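Local coordinates for protein UDP-galactopyranose mutase (Deinococcus radiodurans, PDB 3HDQ) that probably interconverts UDP-galactopyranose and UDP-galactofuranose, and binds flavin-adenine dinucleotide together with its sugar-nucleotide substrate, at residues G29-S42 with Q53-G66. Numbering follows the deposited sequence.
Sequences GFDYLIVGAGFAGS and QRVLIVDRRPHIGG. With FAD (flavin-adenine dinucleotide), chain L.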
loop_
_atom_site.group_PDB
_atom_site.type_symbol
_atom_site.label_atom_id
_atom_site.label_comp_id
_atom_site.label_asym_id
_atom_site.label_seq_id
_atom_site.Cartn_x
_atom_site.Cartn_y
_atom_site.Cartn_z
ATOM N N GLY A 29 20.307 13.667 -16.444
ATOM C CA GLY A 29 19.437 13.005 -15.486
ATOM C C GLY A 29 18.188 12.436 -16.138
ATOM O O GLY A 29 18.246 11.953 -17.268
ATOM N N PHE A 30 17.056 12.507 -15.441
ATOM C CA PHE A 30 15.802 11.949 -15.969
ATOM C C PHE A 30 15.304 12.680 -17.210
ATOM O O PHE A 30 15.454 13.894 -17.336
ATOM C CB PHE A 30 14.708 11.962 -14.900
ATOM C CG PHE A 30 15.041 11.143 -13.686
ATOM C CD1 PHE A 30 15.629 11.733 -12.573
ATOM C CD2 PHE A 30 14.781 9.777 -13.663
ATOM C CE1 PHE A 30 15.942 10.974 -11.449
ATOM C CE2 PHE A 30 15.094 9.007 -12.545
ATOM C CZ PHE A 30 15.678 9.604 -11.436
ATOM N N ASP A 31 14.713 11.932 -18.132
ATOM C CA ASP A 31 14.084 12.539 -19.295
ATOM C C ASP A 31 12.862 13.353 -18.857
ATOM O O ASP A 31 12.579 14.415 -19.416
ATOM C CB ASP A 31 13.700 11.467 -20.320
ATOM C CG ASP A 31 14.902 10.682 -20.823
ATOM O OD1 ASP A 31 15.684 11.249 -21.614
ATOM O OD2 ASP A 31 15.069 9.503 -20.433
ATOM N N TYR A 32 12.146 12.852 -17.851
ATOM C CA TYR A 32 10.953 13.527 -17.340
ATOM C C TYR A 32 10.832 13.437 -15.832
ATOM O O TYR A 32 10.935 12.350 -15.250
ATOM C CB TYR A 32 9.684 12.923 -17.935
ATOM C CG TYR A 32 9.512 13.128 -19.407
ATOM C CD1 TYR A 32 8.767 14.191 -19.892
ATOM C CD2 TYR A 32 10.061 12.242 -20.316
ATOM C CE1 TYR A 32 8.589 14.377 -21.245
ATOM C CE2 TYR A 32 9.888 12.414 -21.671
ATOM C CZ TYR A 32 9.157 13.489 -22.134
ATOM O OH TYR A 32 8.980 13.675 -23.491
ATOM N N LEU A 33 10.613 14.585 -15.206
ATOM C CA LEU A 33 10.158 14.631 -13.828
ATOM C C LEU A 33 8.645 14.811 -13.918
ATOM O O LEU A 33 8.164 15.760 -14.546
ATOM C CB LEU A 33 10.794 15.811 -13.095
ATOM C CG LEU A 33 10.204 16.280 -11.767
ATOM C CD1 LEU A 33 10.222 15.158 -10.764
ATOM C CD2 LEU A 33 11.001 17.475 -11.237
ATOM N N ILE A 34 7.898 13.882 -13.335
ATOM C CA ILE A 34 6.443 13.964 -13.356
ATOM C C ILE A 34 5.901 14.272 -11.961
ATOM O O ILE A 34 6.129 13.527 -11.012
ATOM C CB ILE A 34 5.829 12.674 -13.894
ATOM C CG1 ILE A 34 6.351 12.395 -15.302
ATOM C CG2 ILE A 34 4.329 12.770 -13.926
ATOM C CD1 ILE A 34 5.656 11.213 -15.973
ATOM N N VAL A 35 5.208 15.398 -11.843
ATOM C CA VAL A 35 4.692 15.857 -10.554
ATOM C C VAL A 35 3.241 15.425 -10.373
ATOM O O VAL A 35 2.346 15.899 -11.085
ATOM C CB VAL A 35 4.802 17.390 -10.413
ATOM C CG1 VAL A 35 4.594 17.808 -8.956
ATOM C CG2 VAL A 35 6.161 17.884 -10.928
ATOM N N GLY A 36 3.026 14.513 -9.427
ATOM C CA GLY A 36 1.712 13.941 -9.161
ATOM C C GLY A 36 1.566 12.533 -9.713
ATOM O O GLY A 36 1.873 12.295 -10.880
ATOM N N ALA A 37 1.098 11.604 -8.883
ATOM C CA ALA A 37 0.930 10.208 -9.292
ATOM C C ALA A 37 -0.546 9.779 -9.379
ATOM O O ALA A 37 -0.884 8.615 -9.136
ATOM C CB ALA A 37 1.696 9.290 -8.362
ATOM N N GLY A 38 -1.420 10.724 -9.703
ATOM C CA GLY A 38 -2.806 10.402 -9.988
ATOM C C GLY A 38 -2.918 9.832 -11.387
ATOM O O GLY A 38 -1.917 9.401 -11.964
ATOM N N PHE A 39 -4.119 9.826 -11.950
ATOM C CA PHE A 39 -4.267 9.329 -13.303
ATOM C C PHE A 39 -3.390 10.087 -14.287
ATOM O O PHE A 39 -2.777 9.481 -15.156
ATOM C CB PHE A 39 -5.729 9.365 -13.752
ATOM C CG PHE A 39 -6.501 8.163 -13.335
ATOM C CD1 PHE A 39 -7.290 8.196 -12.200
ATOM C CD2 PHE A 39 -6.412 6.983 -14.063
ATOM C CE1 PHE A 39 -7.996 7.081 -11.800
ATOM C CE2 PHE A 39 -7.111 5.860 -13.667
ATOM C CZ PHE A 39 -7.904 5.909 -12.530
ATOM N N ALA A 40 -3.327 11.408 -14.146
ATOM C CA ALA A 40 -2.583 12.230 -15.101
ATOM C C ALA A 40 -1.110 11.847 -15.146
ATOM O O ALA A 40 -0.570 11.521 -16.208
ATOM C CB ALA A 40 -2.739 13.714 -14.771
ATOM N N GLY A 41 -0.453 11.893 -13.994
ATOM C CA GLY A 41 0.959 11.563 -13.944
ATOM C C GLY A 41 1.283 10.118 -14.297
ATOM O O GLY A 41 2.242 9.845 -15.024
ATOM N N SER A 42 0.486 9.188 -13.777
ATOM C CA SER A 42 0.779 7.764 -13.900
ATOM C C SER A 42 0.610 7.254 -15.322
ATOM O O SER A 42 1.356 6.396 -15.759
ATOM C CB SER A 42 -0.103 6.951 -12.953
ATOM O OG SER A 42 0.135 7.329 -11.618
ATOM N N GLN A 53 11.940 6.071 -22.000
ATOM C CA GLN A 53 12.310 7.284 -21.288
ATOM C C GLN A 53 12.435 7.015 -19.810
ATOM O O GLN A 53 11.611 6.311 -19.235
ATOM C CB GLN A 53 11.260 8.358 -21.496
ATOM C CG GLN A 53 11.010 8.679 -22.946
ATOM C CD GLN A 53 12.215 9.312 -23.588
ATOM O OE1 GLN A 53 12.757 10.297 -23.081
ATOM N NE2 GLN A 53 12.659 8.743 -24.698
ATOM N N ARG A 54 13.457 7.584 -19.191
ATOM C CA ARG A 54 13.621 7.480 -17.750
ATOM C C ARG A 54 12.708 8.456 -17.026
ATOM O O ARG A 54 12.707 9.656 -17.304
ATOM C CB ARG A 54 15.073 7.735 -17.359
ATOM C CG ARG A 54 15.974 6.549 -17.630
ATOM C CD ARG A 54 17.412 6.985 -17.760
ATOM N NE ARG A 54 18.036 7.244 -16.470
ATOM C CZ ARG A 54 19.125 7.984 -16.317
ATOM N NH1 ARG A 54 19.700 8.545 -17.375
ATOM N NH2 ARG A 54 19.636 8.170 -15.108
ATOM N N VAL A 55 11.939 7.937 -16.082
ATOM C CA VAL A 55 10.945 8.749 -15.411
ATOM C C VAL A 55 11.160 8.805 -13.899
ATOM O O VAL A 55 11.390 7.789 -13.259
ATOM C CB VAL A 55 9.526 8.231 -15.739
ATOM C CG1 VAL A 55 8.470 9.063 -15.032
ATOM C CG2 VAL A 55 9.311 8.248 -17.252
ATOM N N LEU A 56 11.119 10.008 -13.337
ATOM C CA LEU A 56 10.991 10.152 -11.904
ATOM C C LEU A 56 9.607 10.714 -11.667
ATOM O O LEU A 56 9.277 11.797 -12.167
ATOM C CB LEU A 56 12.049 11.098 -11.325
ATOM C CG LEU A 56 11.898 11.348 -9.820
ATOM C CD1 LEU A 56 12.121 10.063 -9.040
ATOM C CD2 LEU A 56 12.839 12.445 -9.333
ATOM N N ILE A 57 8.784 9.965 -10.938
ATOM C CA ILE A 57 7.452 10.451 -10.614
ATOM C C ILE A 57 7.389 10.768 -9.133
ATOM O O ILE A 57 7.790 9.968 -8.293
ATOM C CB ILE A 57 6.325 9.469 -11.047
ATOM C CG1 ILE A 57 4.954 10.150 -10.920
ATOM C CG2 ILE A 57 6.374 8.183 -10.231
ATOM C CD1 ILE A 57 3.796 9.388 -11.596
ATOM N N VAL A 58 6.903 11.957 -8.813
ATOM C CA VAL A 58 6.920 12.405 -7.438
ATOM C C VAL A 58 5.511 12.787 -6.973
ATOM O O VAL A 58 4.685 13.244 -7.762
ATOM C CB VAL A 58 7.922 13.564 -7.277
ATOM C CG1 VAL A 58 7.359 14.858 -7.860
ATOM C CG2 VAL A 58 8.300 13.747 -5.826
ATOM N N ASP A 59 5.223 12.565 -5.695
ATOM C CA ASP A 59 3.982 13.069 -5.112
ATOM C C ASP A 59 4.250 13.471 -3.675
ATOM O O ASP A 59 4.994 12.798 -2.958
ATOM C CB ASP A 59 2.872 12.010 -5.190
ATOM C CG ASP A 59 1.464 12.614 -5.111
ATOM O OD1 ASP A 59 1.121 13.255 -4.089
ATOM O OD2 ASP A 59 0.691 12.425 -6.072
ATOM N N ARG A 60 3.650 14.570 -3.244
ATOM C CA ARG A 60 3.836 15.012 -1.870
ATOM C C ARG A 60 3.067 14.116 -0.912
ATOM O O ARG A 60 3.359 14.096 0.284
ATOM C CB ARG A 60 3.392 16.468 -1.700
ATOM C CG ARG A 60 1.906 16.636 -1.437
ATOM C CD ARG A 60 1.307 17.759 -2.274
ATOM N NE ARG A 60 1.829 19.076 -1.916
ATOM C CZ ARG A 60 1.481 20.211 -2.526
ATOM N NH1 ARG A 60 0.598 20.198 -3.522
ATOM N NH2 ARG A 60 2.019 21.365 -2.141
ATOM N N ARG A 61 2.078 13.383 -1.423
ATOM C CA ARG A 61 1.357 12.427 -0.575
ATOM C C ARG A 61 2.221 11.191 -0.343
ATOM O O ARG A 61 3.192 10.982 -1.066
ATOM C CB ARG A 61 0.002 12.066 -1.188
ATOM C CG ARG A 61 -1.013 13.184 -1.047
ATOM C CD ARG A 61 -2.198 12.977 -1.961
ATOM N NE ARG A 61 -3.262 13.927 -1.646
ATOM C CZ ARG A 61 -4.273 14.212 -2.456
ATOM N NH1 ARG A 61 -4.364 13.618 -3.636
ATOM N NH2 ARG A 61 -5.190 15.100 -2.089
ATOM N N PRO A 62 1.898 10.387 0.680
ATOM C CA PRO A 62 2.752 9.226 0.968
ATOM C C PRO A 62 2.317 8.000 0.192
ATOM O O PRO A 62 2.769 6.907 0.505
ATOM C CB PRO A 62 2.522 8.964 2.462
ATOM C CG PRO A 62 1.313 9.832 2.862
ATOM C CD PRO A 62 0.781 10.502 1.631
ATOM N N HIS A 63 1.455 8.171 -0.804
ATOM C CA HIS A 63 0.953 7.038 -1.576
ATOM C C HIS A 63 0.753 7.462 -3.024
ATOM O O HIS A 63 0.711 8.651 -3.311
ATOM C CB HIS A 63 -0.380 6.574 -0.998
ATOM C CG HIS A 63 -1.446 7.623 -1.064
ATOM N ND1 HIS A 63 -2.011 8.029 -2.252
ATOM C CD2 HIS A 63 -2.030 8.367 -0.093
ATOM C CE1 HIS A 63 -2.905 8.974 -2.011
ATOM N NE2 HIS A 63 -2.936 9.196 -0.710
ATOM N N ILE A 64 0.621 6.493 -3.927
ATOM C CA ILE A 64 0.345 6.773 -5.333
ATOM C C ILE A 64 -1.170 6.890 -5.580
ATOM O O ILE A 64 -1.973 6.739 -4.653
ATOM C CB ILE A 64 0.934 5.673 -6.253
ATOM C CG1 ILE A 64 0.291 4.314 -5.942
ATOM C CG2 ILE A 64 2.450 5.602 -6.087
ATOM C CD1 ILE A 64 0.774 3.162 -6.800
ATOM N N GLY A 65 -1.556 7.172 -6.820
ATOM C CA GLY A 65 -2.963 7.144 -7.184
ATOM C C GLY A 65 -3.757 8.438 -7.087
ATOM O O GLY A 65 -4.929 8.469 -7.467
ATOM N N GLY A 66 -3.142 9.511 -6.605
ATOM C CA GLY A 66 -3.866 10.765 -6.460
ATOM C C GLY A 66 -5.160 10.608 -5.661
ATOM O O GLY A 66 -5.180 9.930 -4.631
HETATM P PA FAD L . -5.102 14.087 -8.873
HETATM O O1A FAD L . -5.667 12.865 -8.443
HETATM O O2A FAD L . -5.579 15.130 -8.063
HETATM O O5B FAD L . -3.570 13.938 -8.713
HETATM C C5B FAD L . -2.666 14.975 -8.784
HETATM C C4B FAD L . -1.563 14.661 -7.828
HETATM O O4B FAD L . -0.608 15.659 -7.860
HETATM C C3B FAD L . -2.110 14.651 -6.422
HETATM O O3B FAD L . -2.019 13.405 -5.816
HETATM C C2B FAD L . -1.269 15.642 -5.691
HETATM O O2B FAD L . -0.925 15.136 -4.459
HETATM C C1B FAD L . -0.084 15.814 -6.596
HETATM N N9A FAD L . 0.575 17.098 -6.378
HETATM C C8A FAD L . 0.051 18.328 -6.426
HETATM N N7A FAD L . 0.975 19.216 -6.159
HETATM C C5A FAD L . 2.112 18.578 -5.933
HETATM C C6A FAD L . 3.386 18.988 -5.609
HETATM N N6A FAD L . 3.702 20.237 -5.630
HETATM N N1A FAD L . 4.371 18.083 -5.431
HETATM C C2A FAD L . 4.105 16.767 -5.554
HETATM N N3A FAD L . 2.856 16.366 -5.872
HETATM C C4A FAD L . 1.871 17.243 -6.048
HETATM N N1 FAD L . -14.151 10.584 -11.284
HETATM C C2 FAD L . -14.856 9.623 -11.890
HETATM O O2 FAD L . -14.637 9.311 -13.022
HETATM N N3 FAD L . -15.815 9.005 -11.193
HETATM C C4 FAD L . -16.059 9.346 -9.904
HETATM O O4 FAD L . -16.905 8.808 -9.274
HETATM C C4X FAD L . -15.345 10.327 -9.321
HETATM N N5 FAD L . -15.610 10.668 -8.044
HETATM C C5X FAD L . -14.893 11.648 -7.458
HETATM C C6 FAD L . -15.160 11.979 -6.152
HETATM C C7 FAD L . -14.439 12.968 -5.545
HETATM C C7M FAD L . -14.719 13.340 -4.148
HETATM C C8 FAD L . -13.448 13.613 -6.228
HETATM C C8M FAD L . -12.702 14.684 -5.527
HETATM C C9 FAD L . -13.176 13.272 -7.537
HETATM C C9A FAD L . -13.900 12.291 -8.166
HETATM N N10 FAD L . -13.640 11.933 -9.457
HETATM C C10 FAD L . -14.378 10.954 -10.020
HETATM C "C1'" FAD L . -12.664 12.675 -10.293
HETATM C "C2'" FAD L . -11.257 12.130 -10.205
HETATM O "O2'" FAD L . -10.868 12.282 -8.887
HETATM C "C3'" FAD L . -10.263 12.884 -11.083
HETATM O "O3'" FAD L . -10.493 12.790 -12.418
HETATM C "C4'" FAD L . -8.936 12.219 -11.054
HETATM O "O4'" FAD L . -8.872 11.610 -9.800
HETATM C "C5'" FAD L . -7.888 13.269 -11.273
HETATM O "O5'" FAD L . -6.663 12.801 -11.704
HETATM P P FAD L . -5.454 13.772 -11.700
HETATM O O1P FAD L . -4.272 13.040 -11.936
HETATM O O2P FAD L . -5.658 14.687 -12.758
HETATM O O3P FAD L . -5.437 14.525 -10.335
HETATM O O HOH W 1 -6.008 10.375 -9.762
#
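Ile57 reaches from its strand toward the chain that follows Ile34. Its CB lies near Ile34 O, CG1 comes 3.6 Å from the same Ile34 O and also packs on Ile34 CB and CG2, and the terminal CD1 lies against the glycine turn, 3.6 Å from Gly36 O and 3.8 Å from Gly41 C, with Ala37 CB beside it. With CG1 anti to the backbone N (chi1 -169°), the long branch runs toward the start of helix 39-50. On the face carrying Leu33 and Leu56, Leu56 CB makes a CH-pi contact over the centre of the Phe30 ring. Strands 32-35 and 55-58 run parallel, the amides of Tyr32, Ile34 and Gly36 donating to the carbonyls of Arg54, Leu56 and Val58, and with the intervening helix form the beta-alpha-beta unit of a Rossmann-type dinucleotide fold. Gly36, Gly38 and Gly41 fit its GxGxxG pattern: a CB on Gly36 or Gly38 would strike FAD, and one on Gly41 Gly36 O, while Ala40 N donates to FAD O1P. Asp59 turns its carboxylate to the adenosine ribose. OD1 accepts hydrogen bonds from FAD O2B (2.8 Å) and from Arg61 N, the latter closing an Asx turn; OD2 accepts from FAD O3B (2.9 Å) and, on its anti lone pair, from Ala37 N (3.0 Å). A leucine in place of Asp59 would probably leave both ribose hydroxyls and Ala37 N without their acceptor. Gly65 N hydrogen-bonds Ala37 O (2.8 Å) from above the carbonyl plane.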